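Local coordinates for glycoside hydrolase family 81 (Clostridium thermocellum, PDB 6FOP), which probably hydrolyses beta-1,3-glucans such as laminarin as an endo-acting glucanase of the cellulosome, here in a mutant form, at residues Asn142-Val153 with Ile185-Leu194; Thr683-Lys694 with Met704-Thr715. All coordinates share one frame; numbering follows the deposited sequence.

Contact 1 (Asn142-Val153 with Ile185-Leu194). With MG (magnesium ion), chain B.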
# COMPACT_ATOMS: atom_id res chain seq x y z
N ASN A 142 -24.76 2.89 30.12
CA ASN A 142 -23.51 2.34 30.59
C ASN A 142 -22.91 1.32 29.62
O ASN A 142 -23.64 0.63 28.91
CB ASN A 142 -23.76 1.63 31.91
CG ASN A 142 -24.00 2.60 33.03
OD1 ASN A 142 -23.35 3.64 33.13
ND2 ASN A 142 -24.92 2.25 33.91
N PRO A 143 -21.58 1.16 29.65
CA PRO A 143 -20.96 0.06 28.91
C PRO A 143 -21.44 -1.27 29.43
O PRO A 143 -21.39 -1.50 30.64
CB PRO A 143 -19.46 0.23 29.21
CG PRO A 143 -19.33 1.67 29.59
CD PRO A 143 -20.57 1.96 30.36
N ARG A 144 -21.93 -2.10 28.52
CA ARG A 144 -22.39 -3.44 28.84
C ARG A 144 -21.48 -4.36 28.06
O ARG A 144 -21.59 -4.43 26.84
CB ARG A 144 -23.86 -3.60 28.43
CG ARG A 144 -24.46 -4.97 28.74
CD ARG A 144 -25.94 -5.00 28.36
NE ARG A 144 -26.16 -4.83 26.92
CZ ARG A 144 -26.11 -5.79 26.01
NH1 ARG A 144 -25.87 -7.06 26.34
NH2 ARG A 144 -26.34 -5.52 24.72
N ILE A 145 -20.54 -4.98 28.76
CA ILE A 145 -19.49 -5.80 28.14
C ILE A 145 -19.93 -7.25 28.12
O ILE A 145 -19.91 -7.96 29.15
CB ILE A 145 -18.12 -5.62 28.84
CG1 ILE A 145 -17.84 -4.13 29.11
CG2 ILE A 145 -17.02 -6.29 28.03
CD1 ILE A 145 -17.83 -3.22 27.91
N ASP A 146 -20.38 -7.68 26.94
CA ASP A 146 -20.95 -9.01 26.73
C ASP A 146 -19.86 -9.95 26.24
O ASP A 146 -19.48 -9.93 25.05
CB ASP A 146 -22.09 -8.88 25.72
CG ASP A 146 -22.78 -10.19 25.42
OD1 ASP A 146 -22.44 -11.23 26.01
OD2 ASP A 146 -23.67 -10.17 24.53
N PHE A 147 -19.31 -10.73 27.16
CA PHE A 147 -18.20 -11.65 26.85
C PHE A 147 -18.67 -12.88 26.10
O PHE A 147 -19.84 -13.30 26.22
CB PHE A 147 -17.47 -12.07 28.13
CG PHE A 147 -16.62 -10.98 28.73
CD1 PHE A 147 -17.18 -10.05 29.58
CD2 PHE A 147 -15.27 -10.87 28.39
CE1 PHE A 147 -16.40 -9.02 30.12
CE2 PHE A 147 -14.49 -9.86 28.92
CZ PHE A 147 -15.06 -8.92 29.76
N SER A 148 -17.77 -13.45 25.30
CA SER A 148 -17.98 -14.76 24.69
C SER A 148 -17.67 -15.84 25.72
O SER A 148 -16.57 -16.42 25.73
CB SER A 148 -17.13 -14.91 23.44
OG SER A 148 -17.29 -16.19 22.90
N GLY A 149 -18.64 -16.12 26.57
CA GLY A 149 -18.44 -16.94 27.78
C GLY A 149 -18.23 -16.05 29.00
O GLY A 149 -18.64 -14.90 29.02
N THR A 150 -17.62 -16.60 30.03
CA THR A 150 -17.48 -15.92 31.33
C THR A 150 -16.00 -15.64 31.43
O THR A 150 -15.24 -16.56 31.32
CB THR A 150 -17.91 -16.87 32.49
OG1 THR A 150 -19.28 -17.20 32.31
CG2 THR A 150 -17.76 -16.20 33.83
N PRO A 151 -15.59 -14.39 31.63
CA PRO A 151 -14.16 -14.18 31.78
C PRO A 151 -13.62 -14.56 33.15
O PRO A 151 -14.36 -14.55 34.12
CB PRO A 151 -14.02 -12.67 31.57
CG PRO A 151 -15.30 -12.10 32.06
CD PRO A 151 -16.36 -13.13 31.76
N THR A 152 -12.34 -14.91 33.21
CA THR A 152 -11.57 -14.96 34.44
C THR A 152 -11.24 -13.54 34.82
O THR A 152 -10.79 -12.78 33.97
CB THR A 152 -10.26 -15.73 34.22
OG1 THR A 152 -10.61 -17.05 33.81
CG2 THR A 152 -9.41 -15.81 35.52
N VAL A 153 -11.44 -13.19 36.08
CA VAL A 153 -11.10 -11.87 36.55
C VAL A 153 -9.83 -12.08 37.39
O VAL A 153 -9.87 -12.67 38.47
CB VAL A 153 -12.25 -11.25 37.35
CG1 VAL A 153 -11.85 -9.86 37.82
CG2 VAL A 153 -13.50 -11.17 36.47
N ILE A 185 -19.93 -9.15 37.62
CA ILE A 185 -18.71 -9.92 37.74
C ILE A 185 -19.07 -11.33 38.18
O ILE A 185 -19.85 -11.53 39.12
CB ILE A 185 -17.70 -9.33 38.74
CG1 ILE A 185 -17.21 -7.96 38.26
CG2 ILE A 185 -16.53 -10.29 38.96
CD1 ILE A 185 -16.26 -7.27 39.23
N GLY A 186 -18.51 -12.32 37.47
CA GLY A 186 -18.87 -13.71 37.67
C GLY A 186 -19.88 -14.22 36.66
O GLY A 186 -20.16 -15.41 36.64
N THR A 187 -20.43 -13.31 35.84
CA THR A 187 -21.35 -13.68 34.76
C THR A 187 -20.69 -13.37 33.41
O THR A 187 -19.53 -12.89 33.32
CB THR A 187 -22.72 -12.95 34.85
OG1 THR A 187 -22.61 -11.60 34.34
CG2 THR A 187 -23.28 -12.96 36.28
N GLY A 188 -21.44 -13.67 32.35
CA GLY A 188 -21.02 -13.43 31.00
C GLY A 188 -21.19 -12.02 30.53
O GLY A 188 -20.73 -11.72 29.43
N THR A 189 -21.84 -11.15 31.31
CA THR A 189 -21.94 -9.73 30.96
C THR A 189 -21.58 -8.87 32.16
O THR A 189 -22.20 -8.99 33.23
CB THR A 189 -23.36 -9.36 30.45
OG1 THR A 189 -23.61 -10.04 29.22
CG2 THR A 189 -23.51 -7.87 30.21
N ILE A 190 -20.59 -8.00 32.00
CA ILE A 190 -20.20 -7.08 33.05
C ILE A 190 -20.60 -5.70 32.60
O ILE A 190 -20.19 -5.26 31.51
CB ILE A 190 -18.68 -7.13 33.34
CG1 ILE A 190 -18.27 -8.57 33.72
CG2 ILE A 190 -18.29 -6.14 34.42
CD1 ILE A 190 -16.79 -8.77 34.02
N THR A 191 -21.36 -5.01 33.45
CA THR A 191 -21.78 -3.63 33.17
C THR A 191 -20.97 -2.67 34.01
O THR A 191 -20.81 -2.88 35.22
CB THR A 191 -23.29 -3.45 33.41
OG1 THR A 191 -24.00 -4.38 32.56
CG2 THR A 191 -23.76 -2.04 33.09
N CYS A 192 -20.42 -1.65 33.35
CA CYS A 192 -19.67 -0.63 34.04
C CYS A 192 -20.64 0.47 34.44
O CYS A 192 -21.21 1.13 33.57
CB CYS A 192 -18.59 -0.07 33.12
SG CYS A 192 -17.61 1.20 33.92
N ILE A 193 -20.83 0.65 35.75
CA ILE A 193 -21.73 1.69 36.24
C ILE A 193 -20.92 2.97 36.29
O ILE A 193 -20.13 3.19 37.21
CB ILE A 193 -22.32 1.34 37.61
CG1 ILE A 193 -22.94 -0.06 37.60
CG2 ILE A 193 -23.33 2.40 38.02
CD1 ILE A 193 -24.03 -0.28 36.58
N LEU A 194 -21.13 3.80 35.29
CA LEU A 194 -20.38 5.04 35.18
C LEU A 194 -20.80 6.05 36.24
O LEU A 194 -21.97 6.14 36.56
CB LEU A 194 -20.60 5.68 33.81
CG LEU A 194 -20.12 4.89 32.59
CD1 LEU A 194 -20.72 5.53 31.33
CD2 LEU A 194 -18.60 4.88 32.55
MG MG B . -21.89 -13.01 27.32
O HOH W 1 -24.23 5.07 35.54
O HOH W 2 -21.51 -15.17 27.99
O HOH W 3 -23.79 -12.61 28.63
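Ile190 sets its CD1 against Phe147, 3.9 Å from CE1 of the ring, meeting it obliquely. Pro151 lies over one face of the same ring, its CG 3.6 Å above the plane and over the centre. CD1 of Ile190 also reaches CG of Pro151. Val165 of strand 162-167 touches both Phe147 and Pro151, so this cluster joins two sheets.

Strands 143-147 and 189-193 run antiparallel, with Ile145 and Ile190 as a hydrogen-bonded pair. On the face of Arg144 and Asp146, CG of Arg144 packs 3.4 Å from CG2 of Thr189. The Arg144 chain leaves with CG anti to the backbone N (chi1 -179°) and bends at chi3. Its NE then bonds His93 O in the next strand, and its guanidinium makes a cation-pi contact with Tyr97.

At the other end of the pairing, Asn142 OD1 takes up the backbone N just past strand 189-193. Leu194 N donates to Asn142 OD1 at 3.1 Å, from above the carbonyl plane. Water 1 bridges OD1 and Leu194 O. CD of Pro143 rests on CD1 of Leu194.

Magnesium sits where strand 143-147 ends. Asp146 OD1 binds it at 2.3 Å and Phe147 O at 2.4 Å, with waters 2 and 3 as further ligands. Water 3 is also hydrogen-bonded to Thr189 OG1, at 2.6 Å. Thr189 therefore belongs to the second shell and links the neighbouring strand to the ion. The metal probably offsets part of the negative charge of Asp146, whose other oxygen lies near Glu65.

Contact 2 (Thr683-Lys694 with Met704-Thr715)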
# COMPACT_ATOMS: atom_id res chain seq x y z
N THR A 683 29.15 -0.72 -12.06
CA THR A 683 28.73 0.21 -13.10
C THR A 683 27.66 1.12 -12.49
O THR A 683 26.71 0.66 -11.81
CB THR A 683 28.21 -0.50 -14.37
OG1 THR A 683 29.26 -1.29 -14.92
CG2 THR A 683 27.74 0.50 -15.39
N TYR A 684 27.83 2.41 -12.72
CA TYR A 684 27.00 3.44 -12.13
C TYR A 684 26.18 4.07 -13.24
O TYR A 684 26.74 4.45 -14.29
CB TYR A 684 27.92 4.49 -11.50
CG TYR A 684 28.90 3.95 -10.50
CD1 TYR A 684 30.09 3.37 -10.89
CD2 TYR A 684 28.65 4.03 -9.13
CE1 TYR A 684 31.00 2.88 -9.99
CE2 TYR A 684 29.56 3.54 -8.21
CZ TYR A 684 30.73 2.96 -8.64
OH TYR A 684 31.65 2.48 -7.75
N VAL A 685 24.88 4.18 -13.05
CA VAL A 685 23.98 4.74 -14.05
C VAL A 685 23.20 5.87 -13.41
O VAL A 685 22.64 5.70 -12.32
CB VAL A 685 22.99 3.70 -14.60
CG1 VAL A 685 22.14 4.30 -15.71
CG2 VAL A 685 23.76 2.45 -15.06
N VAL A 686 23.19 7.02 -14.04
CA VAL A 686 22.44 8.19 -13.56
C VAL A 686 21.57 8.73 -14.69
O VAL A 686 22.02 8.81 -15.84
CB VAL A 686 23.40 9.30 -13.13
CG1 VAL A 686 22.67 10.58 -12.77
CG2 VAL A 686 24.26 8.83 -11.98
N TYR A 687 20.37 9.20 -14.37
CA TYR A 687 19.59 10.00 -15.28
C TYR A 687 19.43 11.39 -14.69
O TYR A 687 19.00 11.54 -13.54
CB TYR A 687 18.21 9.40 -15.62
CG TYR A 687 17.59 10.20 -16.75
CD1 TYR A 687 18.03 10.03 -18.05
CD2 TYR A 687 16.67 11.20 -16.52
CE1 TYR A 687 17.54 10.81 -19.08
CE2 TYR A 687 16.18 11.98 -17.56
CZ TYR A 687 16.61 11.78 -18.84
OH TYR A 687 16.15 12.55 -19.88
N ASN A 688 19.78 12.41 -15.46
CA ASN A 688 19.57 13.80 -15.08
C ASN A 688 18.38 14.34 -15.84
O ASN A 688 18.48 14.62 -17.03
CB ASN A 688 20.83 14.61 -15.38
CG ASN A 688 20.71 16.08 -15.02
OD1 ASN A 688 19.68 16.56 -14.52
ND2 ASN A 688 21.79 16.81 -15.28
N ALA A 689 17.26 14.51 -15.14
CA ALA A 689 16.04 15.02 -15.73
C ALA A 689 15.95 16.55 -15.68
O ALA A 689 14.95 17.12 -16.10
CB ALA A 689 14.83 14.42 -15.04
N SER A 690 16.96 17.21 -15.14
CA SER A 690 16.94 18.68 -15.01
C SER A 690 17.58 19.34 -16.22
O SER A 690 18.22 18.67 -17.04
CB SER A 690 17.66 19.11 -13.74
OG SER A 690 19.06 19.15 -13.90
N SER A 691 17.45 20.66 -16.29
CA SER A 691 18.03 21.44 -17.38
C SER A 691 19.44 21.95 -17.11
O SER A 691 19.98 22.68 -17.93
CB SER A 691 17.10 22.61 -17.71
OG SER A 691 15.91 22.10 -18.28
N SER A 692 20.03 21.56 -15.98
CA SER A 692 21.42 21.91 -15.64
C SER A 692 22.24 20.64 -15.47
O SER A 692 21.71 19.61 -15.01
CB SER A 692 21.47 22.67 -14.31
OG SER A 692 20.65 23.81 -14.32
N ALA A 693 23.53 20.71 -15.79
CA ALA A 693 24.45 19.62 -15.46
C ALA A 693 24.45 19.35 -13.95
O ALA A 693 24.28 20.26 -13.15
CB ALA A 693 25.85 19.95 -15.91
N LYS A 694 24.61 18.07 -13.60
CA LYS A 694 24.63 17.61 -12.20
C LYS A 694 25.95 16.96 -11.92
O LYS A 694 26.50 16.24 -12.76
CB LYS A 694 23.54 16.56 -11.93
CG LYS A 694 22.15 17.07 -11.66
CD LYS A 694 21.23 15.88 -11.39
CE LYS A 694 19.78 16.31 -11.23
NZ LYS A 694 19.65 17.21 -10.03
N MET A 704 30.32 11.37 -10.86
CA MET A 704 29.97 11.54 -12.27
C MET A 704 29.36 12.91 -12.50
O MET A 704 28.56 13.39 -11.70
CB MET A 704 28.95 10.48 -12.69
CG MET A 704 29.47 9.06 -12.66
SD MET A 704 28.20 7.78 -12.84
CE MET A 704 27.56 8.18 -14.46
N THR A 705 29.75 13.55 -13.60
CA THR A 705 29.10 14.75 -14.04
C THR A 705 28.22 14.36 -15.23
O THR A 705 28.69 13.74 -16.17
CB THR A 705 30.11 15.85 -14.42
OG1 THR A 705 30.89 16.16 -13.27
CG2 THR A 705 29.37 17.10 -14.89
N VAL A 706 26.96 14.74 -15.16
CA VAL A 706 25.93 14.29 -16.09
C VAL A 706 25.24 15.50 -16.68
O VAL A 706 24.72 16.35 -15.96
CB VAL A 706 24.89 13.39 -15.39
CG1 VAL A 706 23.90 12.82 -16.41
CG2 VAL A 706 25.62 12.30 -14.61
N GLY A 707 25.23 15.57 -18.01
CA GLY A 707 24.62 16.69 -18.67
C GLY A 707 23.09 16.73 -18.53
O GLY A 707 22.47 15.74 -18.15
N PRO A 708 22.49 17.89 -18.79
CA PRO A 708 21.04 18.02 -18.71
C PRO A 708 20.28 17.04 -19.61
O PRO A 708 20.75 16.72 -20.70
CB PRO A 708 20.79 19.46 -19.16
CG PRO A 708 21.97 19.82 -19.97
CD PRO A 708 23.12 19.09 -19.38
N HIS A 709 19.16 16.54 -19.10
CA HIS A 709 18.26 15.67 -19.88
C HIS A 709 19.03 14.53 -20.54
O HIS A 709 18.89 14.30 -21.73
CB HIS A 709 17.45 16.47 -20.89
CG HIS A 709 16.68 17.58 -20.27
ND1 HIS A 709 15.65 17.36 -19.38
CD2 HIS A 709 16.83 18.92 -20.34
CE1 HIS A 709 15.17 18.52 -18.97
NE2 HIS A 709 15.87 19.48 -19.53
N SER A 710 19.81 13.80 -19.75
CA SER A 710 20.54 12.68 -20.28
C SER A 710 20.83 11.61 -19.27
O SER A 710 20.85 11.84 -18.04
CB SER A 710 21.85 13.15 -20.86
OG SER A 710 22.76 13.45 -19.83
N MET A 711 21.08 10.43 -19.84
CA MET A 711 21.57 9.28 -19.10
C MET A 711 23.08 9.19 -19.25
O MET A 711 23.63 9.42 -20.34
CB MET A 711 20.94 7.96 -19.58
CG MET A 711 21.25 6.74 -18.70
SD MET A 711 20.14 5.31 -18.90
CE MET A 711 18.76 5.87 -17.93
N ALA A 712 23.76 8.85 -18.17
CA ALA A 712 25.20 8.60 -18.18
C ALA A 712 25.50 7.29 -17.49
O ALA A 712 24.83 6.93 -16.52
CB ALA A 712 25.95 9.72 -17.51
N VAL A 713 26.51 6.58 -18.00
CA VAL A 713 26.96 5.31 -17.48
C VAL A 713 28.47 5.36 -17.34
O VAL A 713 29.18 5.78 -18.28
CB VAL A 713 26.61 4.15 -18.43
CG1 VAL A 713 27.02 2.81 -17.84
CG2 VAL A 713 25.11 4.15 -18.79
N SER A 714 28.97 4.90 -16.21
CA SER A 714 30.42 4.80 -15.98
C SER A 714 30.72 3.51 -15.25
O SER A 714 30.05 3.19 -14.27
CB SER A 714 30.96 6.01 -15.23
OG SER A 714 32.37 5.91 -15.04
N THR A 715 31.69 2.75 -15.74
CA THR A 715 32.12 1.50 -15.12
C THR A 715 33.47 1.66 -14.44
O THR A 715 34.40 2.20 -15.03
CB THR A 715 32.20 0.38 -16.17
OG1 THR A 715 30.90 0.17 -16.71
CG2 THR A 715 32.69 -0.92 -15.57
O HOH W 4 14.60 14.69 -19.22
O HOH W 5 16.82 12.09 -22.40
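Strands 683-688 and 710-715 run antiparallel, their axes 4.6 Å apart at closest approach. The pairing ends in a G1 beta bulge, where His709 and Ser710 both face Asn688. Beyond the intervening loops, Lys694 pairs with Val706 in a shifted register.

Asn688 holds these loops together. Its CG lies anti to the backbone N (chi1 180°), which places ND2 within bonding distance of Val706 O. OD1 accepts Ser690 N in an Asx turn and Ser690 OG on a lone pair. ND2 donates to Ser692 O at 2.8 Å and to Val706 O at 3.0 Å, both close to the amide plane. Val706 O also takes Lys694 N.

The His709 ring covers Ser690 O, which sits 3.4 Å above the ring plane. At the ring edge, NE2 shares a hydrogen bond with Ser691 OG at 2.9 Å. Water 4 joins ND1 to Tyr687 OH.

Among the apolar groups, CG1 of Val686 meets CG2 of Val706 at 3.9 Å. SD of Met704 lies 3.6 Å from CB of Tyr684, whose hydroxyl bonds Asp700. On the other face of the sheet, CG1 of Val685 meets CG2 of Val713. CG2 of Thr683 and CG1 of Val713 are tightly packed at 3.4 Å.

Within this contact OD1 of Asn688 has two donors and its ND2 two acceptors, so the amide is probably held against rotation.

From the N terminus, the chain lays down strands 53-54 to 89-93 of one sheet, then 103-107 to 133-139 of a second, before 143-147 rejoins the first. It passes through 152-155, 162-167 and 170-175 of the second sheet, then 181-183, and returns along 189-193. Contact 1 closes this all-beta excursion of 31 residues. More strands follow, then the helix-rich region from about 317. Contact 2 comes near the C terminus and closes a loop of nine residues. It joins the last strand, 710-715, to 681-688, and 694-697 to 703-706 as a two-stranded hairpin. The two loops neither nest nor cross. The centres of contact 1 and contact 2 are about 67 Å apart.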